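Local coordinates for putative acetyl/propionyl-CoA carboxylase, alpha subunit (Methylibium petroleiphilum, PDB 2O1Q) that is a putative acetylacetone dioxygenase of the ChrR cupin-like family that binds a zinc ion and is probably a metal-dependent oxidoreductase, at the interface of chains A and B. Residues are numbered along the deposited sequence; one frame, centred on the assembly and turned at random. Chains: chain A/B, putative acetyl/propionyl-CoA carboxylase, alpha subunit.

Contact 1: the interface of chains A and B. Residues chain A 68, 86, 88, 93-94; chain B 10-12.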
ATOM      1  N   TYR A  68      12.407  -9.617   2.441  1.00 16.13           N
ATOM      2  CA  TYR A  68      13.781  -9.564   2.810  1.00 14.75           C
ATOM      3  C   TYR A  68      14.712 -10.090   1.740  1.00 12.14           C
ATOM      4  O   TYR A  68      14.304 -10.910   0.918  1.00 15.37           O
ATOM      5  CB  TYR A  68      14.056 -10.290   4.127  1.00 15.76           C
ATOM      6  CG  TYR A  68      13.908 -11.796   4.080  1.00 15.62           C
ATOM      7  CD1 TYR A  68      14.921 -12.577   3.548  1.00 17.97           C
ATOM      8  CD2 TYR A  68      12.774 -12.424   4.589  1.00 17.10           C
ATOM      9  CE1 TYR A  68      14.770 -13.957   3.474  1.00 17.24           C
ATOM     10  CE2 TYR A  68      12.655 -13.817   4.542  1.00 16.07           C
ATOM     11  CZ  TYR A  68      13.690 -14.568   3.987  1.00 17.14           C
ATOM     12  OH  TYR A  68      13.523 -15.945   3.885  1.00 19.22           O
ATOM     13  N   ASP A  86      11.138 -21.933   6.479  1.00 22.87           N
ATOM     14  CA  ASP A  86      12.208 -21.787   5.499  1.00 23.08           C
ATOM     15  C   ASP A  86      13.544 -21.523   6.180  1.00 22.81           C
ATOM     16  O   ASP A  86      13.630 -20.923   7.277  1.00 21.56           O
ATOM     17  CB  ASP A  86      11.863 -20.678   4.481  1.00 25.25           C
ATOM     18  CG  ASP A  86      10.816 -21.130   3.459  1.00 21.70           C
ATOM     19  OD1 ASP A  86      11.144 -22.056   2.674  1.00 22.87           O
ATOM     20  OD2 ASP A  86       9.705 -20.547   3.412  1.00 25.42           O
ATOM     21  N   ALA A  88      16.604 -19.590   4.967  1.00 17.52           N
ATOM     22  CA  ALA A  88      17.149 -18.704   4.001  1.00 19.61           C
ATOM     23  C   ALA A  88      18.650 -18.865   4.041  1.00 20.78           C
ATOM     24  O   ALA A  88      19.245 -18.982   5.129  1.00 18.72           O
ATOM     25  CB  ALA A  88      16.709 -17.326   4.283  1.00 19.55           C
ATOM     26  N   TYR A  93      15.897 -14.564  -0.903  1.00 15.88           N
ATOM     27  CA  TYR A  93      14.782 -13.609  -0.891  1.00 15.12           C
ATOM     28  C   TYR A  93      13.592 -14.285  -0.203  1.00 16.15           C
ATOM     29  O   TYR A  93      13.339 -15.460  -0.434  1.00 15.66           O
ATOM     30  CB  TYR A  93      14.378 -13.198  -2.301  1.00 16.07           C
ATOM     31  CG  TYR A  93      13.030 -12.524  -2.322  1.00 15.81           C
ATOM     32  CD1 TYR A  93      12.915 -11.174  -2.068  1.00 14.75           C
ATOM     33  CD2 TYR A  93      11.862 -13.246  -2.512  1.00 13.57           C
ATOM     34  CE1 TYR A  93      11.635 -10.588  -1.991  1.00 15.46           C
ATOM     35  CE2 TYR A  93      10.611 -12.683  -2.402  1.00 17.02           C
ATOM     36  CZ  TYR A  93      10.490 -11.347  -2.144  1.00 13.16           C
ATOM     37  OH  TYR A  93       9.265 -10.720  -2.025  1.00 16.68           O
ATOM     38  N   GLY A  94      12.850 -13.556   0.624  1.00 16.21           N
ATOM     39  CA  GLY A  94      11.638 -14.052   1.220  1.00 15.99           C
ATOM     40  C   GLY A  94      10.519 -13.051   1.198  1.00 17.30           C
ATOM     41  O   GLY A  94      10.775 -11.850   1.373  1.00 15.59           O
TER
ATOM     42  N   GLU B  10       6.754 -16.968   0.871  1.00 16.38           N
ATOM     43  CA  GLU B  10       7.614 -17.376  -0.231  1.00 19.91           C
ATOM     44  C   GLU B  10       9.080 -17.288   0.143  1.00 19.70           C
ATOM     45  O   GLU B  10       9.477 -16.485   0.982  1.00 16.75           O
ATOM     46  CB  GLU B  10       7.398 -16.498  -1.455  1.00 17.56           C
ATOM     47  CG  GLU B  10       5.958 -16.377  -1.881  1.00 18.96           C
ATOM     48  CD  GLU B  10       5.722 -15.274  -2.904  1.00 26.44           C
ATOM     49  OE1 GLU B  10       6.682 -14.689  -3.479  1.00 22.98           O
ATOM     50  OE2 GLU B  10       4.542 -14.979  -3.137  1.00 23.05           O
ATOM     51  N   TYR B  11       9.865 -18.142  -0.489  1.00 17.20           N
ATOM     52  CA  TYR B  11      11.321 -18.146  -0.368  1.00 15.79           C
ATOM     53  C   TYR B  11      11.935 -18.459  -1.724  1.00 18.21           C
ATOM     54  O   TYR B  11      11.467 -19.369  -2.411  1.00 18.47           O
ATOM     55  CB  TYR B  11      11.832 -19.139   0.669  1.00 18.10           C
ATOM     56  CG  TYR B  11      13.334 -19.129   0.720  1.00 17.50           C
ATOM     57  CD1 TYR B  11      14.027 -18.002   1.168  1.00 15.77           C
ATOM     58  CD2 TYR B  11      14.063 -20.177   0.229  1.00 17.11           C
ATOM     59  CE1 TYR B  11      15.384 -17.938   1.137  1.00 16.14           C
ATOM     60  CE2 TYR B  11      15.420 -20.136   0.182  1.00 14.82           C
ATOM     61  CZ  TYR B  11      16.070 -19.003   0.649  1.00 16.16           C
ATOM     62  OH  TYR B  11      17.424 -18.948   0.592  1.00 17.87           O
ATOM     63  N   VAL B  12      12.952 -17.703  -2.114  1.00 14.35           N
ATOM     64  CA  VAL B  12      13.672 -17.907  -3.350  1.00 15.99           C
ATOM     65  C   VAL B  12      15.160 -18.027  -3.041  1.00 16.07           C
ATOM     66  O   VAL B  12      15.741 -17.066  -2.489  1.00 17.70           O
ATOM     67  CB  VAL B  12      13.501 -16.718  -4.369  1.00 18.95           C
ATOM     68  CG1 VAL B  12      14.429 -16.893  -5.603  1.00 18.80           C
ATOM     69  CG2 VAL B  12      12.046 -16.553  -4.738  1.00 20.76           C
TER
HETATM   70  O   HOH W   1      10.768 -16.491   3.445  1.00 21.88           O
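An antiparallel sheet joins the two copies of this cupin-like protein here: strand 10-13 of chain B lies along strand 92-96 of chain A, with B:Val12 opposite A:Tyr93 and B:Tyr11 opposite A:Gly94. The backbones of A:Tyr93 and B:Val12 bond to each other in both directions, A:Tyr93 N giving to B:Val12 O at 3.0 Å and B:Val12 N to A:Tyr93 O at 2.8 Å. Most of the side-chain contact comes from B:Tyr11, which loses 55 Å² of surface to chain A. With CG opposite the backbone N (chi1 178°), its ring swings across strand 86-89. A:Ala88 lies beside the rim of that ring at its CE1 and hydroxyl end, raised off its plane, with its methyl CB 3.5 Å from B:Tyr11 CE1. Nearer the backbone, the carboxylate of A:Asp86 packs against the B:Tyr11 methylene, CG lying 3.6 Å from B:Tyr11 CB. On the same side of the B:Tyr11 ring as A:Ala88, the A:Tyr68 side chain arrives at about a right angle and sets its phenol OH 3.4 Å from B:Tyr11 CD1. A:Gly94 N lies over the centre of one face of the A:Tyr68 ring, which should steady this approach. That same phenol oxygen reaches the other chain through water 1: A:Tyr68 OH is 2.8 Å from the water, and the water is 2.8 Å from the carbonyl B:Glu10 O.

Contact 2: the interface of chains A and B. Residues chain A 78, 95-97, 100; chain B 8-10.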
ATOM      1  N   ARG A  78      10.003 -19.034  10.484  1.00 22.33           N
ATOM      2  CA  ARG A  78       8.878 -19.931  10.723  1.00 23.42           C
ATOM      3  C   ARG A  78       9.315 -21.342  11.112  1.00 22.63           C
ATOM      4  O   ARG A  78       8.665 -22.335  10.718  1.00 19.51           O
ATOM      5  CB  ARG A  78       7.920 -19.917   9.519  1.00 21.93           C
ATOM      6  CG  ARG A  78       7.158 -18.620   9.416  1.00 24.89           C
ATOM      7  CD  ARG A  78       6.384 -18.419   8.110  1.00 25.81           C
ATOM      8  NE  ARG A  78       7.332 -18.076   7.027  1.00 24.81           N
ATOM      9  CZ  ARG A  78       7.747 -18.907   6.088  1.00 25.23           C
ATOM     10  NH1 ARG A  78       7.346 -20.160   6.048  1.00 23.68           N
ATOM     11  NH2 ARG A  78       8.603 -18.489   5.184  1.00 24.52           N
ATOM     12  N   TYR A  95       9.312 -13.548   1.055  1.00 17.36           N
ATOM     13  CA  TYR A  95       8.093 -12.747   1.171  1.00 15.43           C
ATOM     14  C   TYR A  95       7.387 -13.294   2.382  1.00 17.51           C
ATOM     15  O   TYR A  95       6.993 -14.483   2.368  1.00 16.29           O
ATOM     16  CB  TYR A  95       7.223 -12.958  -0.055  1.00 14.22           C
ATOM     17  CG  TYR A  95       5.932 -12.173  -0.046  1.00 16.46           C
ATOM     18  CD1 TYR A  95       5.918 -10.795  -0.232  1.00 14.89           C
ATOM     19  CD2 TYR A  95       4.730 -12.801   0.217  1.00 20.42           C
ATOM     20  CE1 TYR A  95       4.737 -10.063  -0.177  1.00 18.74           C
ATOM     21  CE2 TYR A  95       3.549 -12.102   0.210  1.00 18.56           C
ATOM     22  CZ  TYR A  95       3.566 -10.721   0.055  1.00 19.02           C
ATOM     23  OH  TYR A  95       2.365 -10.011   0.012  1.00 17.38           O
ATOM     24  N   GLU A  96       7.271 -12.454   3.411  1.00 17.62           N
ATOM     25  CA  GLU A  96       6.589 -12.816   4.653  1.00 19.22           C
ATOM     26  C   GLU A  96       5.255 -12.082   4.635  1.00 16.61           C
ATOM     27  O   GLU A  96       5.217 -10.880   4.760  1.00 17.39           O
ATOM     28  CB  GLU A  96       7.498 -12.528   5.853  1.00 19.56           C
ATOM     29  CG  GLU A  96       8.836 -13.452   5.837  1.00 19.87           C
ATOM     30  CD  GLU A  96       8.622 -15.017   5.954  1.00 18.01           C
ATOM     31  OE1 GLU A  96       7.742 -15.310   6.826  1.00 20.67           O
ATOM     32  OE2 GLU A  96       9.202 -16.016   5.248  1.00 20.12           O
ATOM     33  N   SER A  97       4.162 -12.818   4.385  1.00 18.30           N
ATOM     34  CA  SER A  97       2.844 -12.225   4.118  1.00 15.42           C
ATOM     35  C   SER A  97       2.227 -11.613   5.368  1.00 15.74           C
ATOM     36  O   SER A  97       2.646 -11.876   6.519  1.00 18.71           O
ATOM     37  CB  SER A  97       1.935 -13.284   3.551  1.00 18.74           C
ATOM     38  OG  SER A  97       2.037 -14.511   4.268  1.00 23.95           O
ATOM     39  N   ALA A 100       1.888 -13.250   8.957  1.00 16.96           N
ATOM     40  CA  ALA A 100       2.945 -14.218   9.258  1.00 17.15           C
ATOM     41  C   ALA A 100       3.377 -14.170  10.721  1.00 16.30           C
ATOM     42  O   ALA A 100       3.643 -13.096  11.247  1.00 18.26           O
ATOM     43  CB  ALA A 100       4.211 -14.004   8.343  1.00 17.64           C
TER
ATOM     44  N   LYS B   8       0.266 -17.024   1.184  0.50 16.71           N
ATOM     45  CA  LYS B   8       1.416 -17.908   1.422  0.50 15.89           C
ATOM     46  C   LYS B   8       2.722 -17.110   1.495  0.50 15.64           C
ATOM     47  O   LYS B   8       2.935 -16.170   0.738  0.50 18.64           O
ATOM     48  CB  LYS B   8       1.506 -18.928   0.289  0.50 18.06           C
ATOM     49  CG  LYS B   8       0.465 -20.061   0.323  0.50 16.18           C
ATOM     50  N   GLU B   9       3.596 -17.505   2.413  1.00 17.08           N
ATOM     51  CA  GLU B   9       4.949 -16.993   2.407  1.00 17.87           C
ATOM     52  C   GLU B   9       5.721 -17.667   1.295  1.00 19.30           C
ATOM     53  O   GLU B   9       5.397 -18.771   0.826  1.00 19.53           O
ATOM     54  CB  GLU B   9       5.648 -17.199   3.760  1.00 18.49           C
ATOM     55  CG  GLU B   9       4.844 -16.658   4.998  1.00 19.59           C
ATOM     56  CD  GLU B   9       3.921 -17.668   5.645  1.00 27.72           C
ATOM     57  OE1 GLU B   9       3.754 -18.769   5.079  1.00 21.87           O
ATOM     58  OE2 GLU B   9       3.355 -17.392   6.734  1.00 27.55           O
ATOM     59  N   GLU B  10       6.754 -16.968   0.871  1.00 16.38           N
ATOM     60  CA  GLU B  10       7.614 -17.376  -0.231  1.00 19.91           C
ATOM     61  C   GLU B  10       9.080 -17.288   0.143  1.00 19.70           C
ATOM     62  O   GLU B  10       9.477 -16.485   0.982  1.00 16.75           O
ATOM     63  CB  GLU B  10       7.398 -16.498  -1.455  1.00 17.56           C
ATOM     64  CG  GLU B  10       5.958 -16.377  -1.881  1.00 18.96           C
ATOM     65  CD  GLU B  10       5.722 -15.274  -2.904  1.00 26.44           C
ATOM     66  OE1 GLU B  10       6.682 -14.689  -3.479  1.00 22.98           O
ATOM     67  OE2 GLU B  10       4.542 -14.979  -3.137  1.00 23.05           O
TER
HETATM   68  O   HOH W   2      10.768 -16.491   3.445  1.00 21.88           O
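A:Arg78 and B:Glu9 stack across the subunit boundary, beside the point where the N-terminal segment of chain B joins the cupin sheet of chain A. Their guanidinium and carboxylate planes are only 8° apart, and the side chain of B:Glu9 lies along the flat arginine head: B:Glu9 CB is over one guanidinium face towards its rim, 3.5 Å from A:Arg78 NH2. The charges meet loosely, with A:Arg78 NH1 4.0 Å from B:Glu9 OE1. A bend at chi2 (91°) folds the glutamate back over the arginine, and its CG also touches the hydroxyl A:Ser97 OG at 3.6 Å. Next to this stack, A:Tyr95 and B:Glu10 exchange two backbone hydrogen bonds, each 2.9 Å: A:Tyr95 N to B:Glu10 O, and B:Glu10 N to A:Tyr95 O. In the guanidinium plane, at its edge, A:Glu96 holds the arginine turned so that a face is presented to B:Glu9. A:Arg78 NE and NH2 grip the carboxylate side-on, each taking the syn lone pair of a different oxygen, with NE to A:Glu96 OE1 at 2.8 Å. Replacing A:Arg78 with a leucine would probably leave A:Glu96 without its charge partner and bring its carboxylate's unrelieved charge to bear on B:Glu9, whose OE2 is 4.9 Å from A:Glu96 OE1. Water 2, in plane at the guanidinium edge, sits 2.8 Å from B:Glu10 O and links A:Glu96 to chain B, although its contact to A:Glu96 OE2 is modelled suspiciously short.

About 8 Å separates the C-alpha centres of contact 1 and contact 2, which are successive stretches of one strand pairing: 92-96 of chain A against 10-13 of chain B. B:Glu10 belongs to both, and water 1 and water 2 occupy the same position, so one solvent site ties the tyrosine side of contact 1 to the ion-pair side of contact 2. The N-terminal segment of each chain thus extends the partner's sheet, and the two-fold repeats both contacts with the chains exchanged. Such reciprocal pairing suggests a stable dimer within the deposited four-copy assembly, although the structure alone does not show the state in solution.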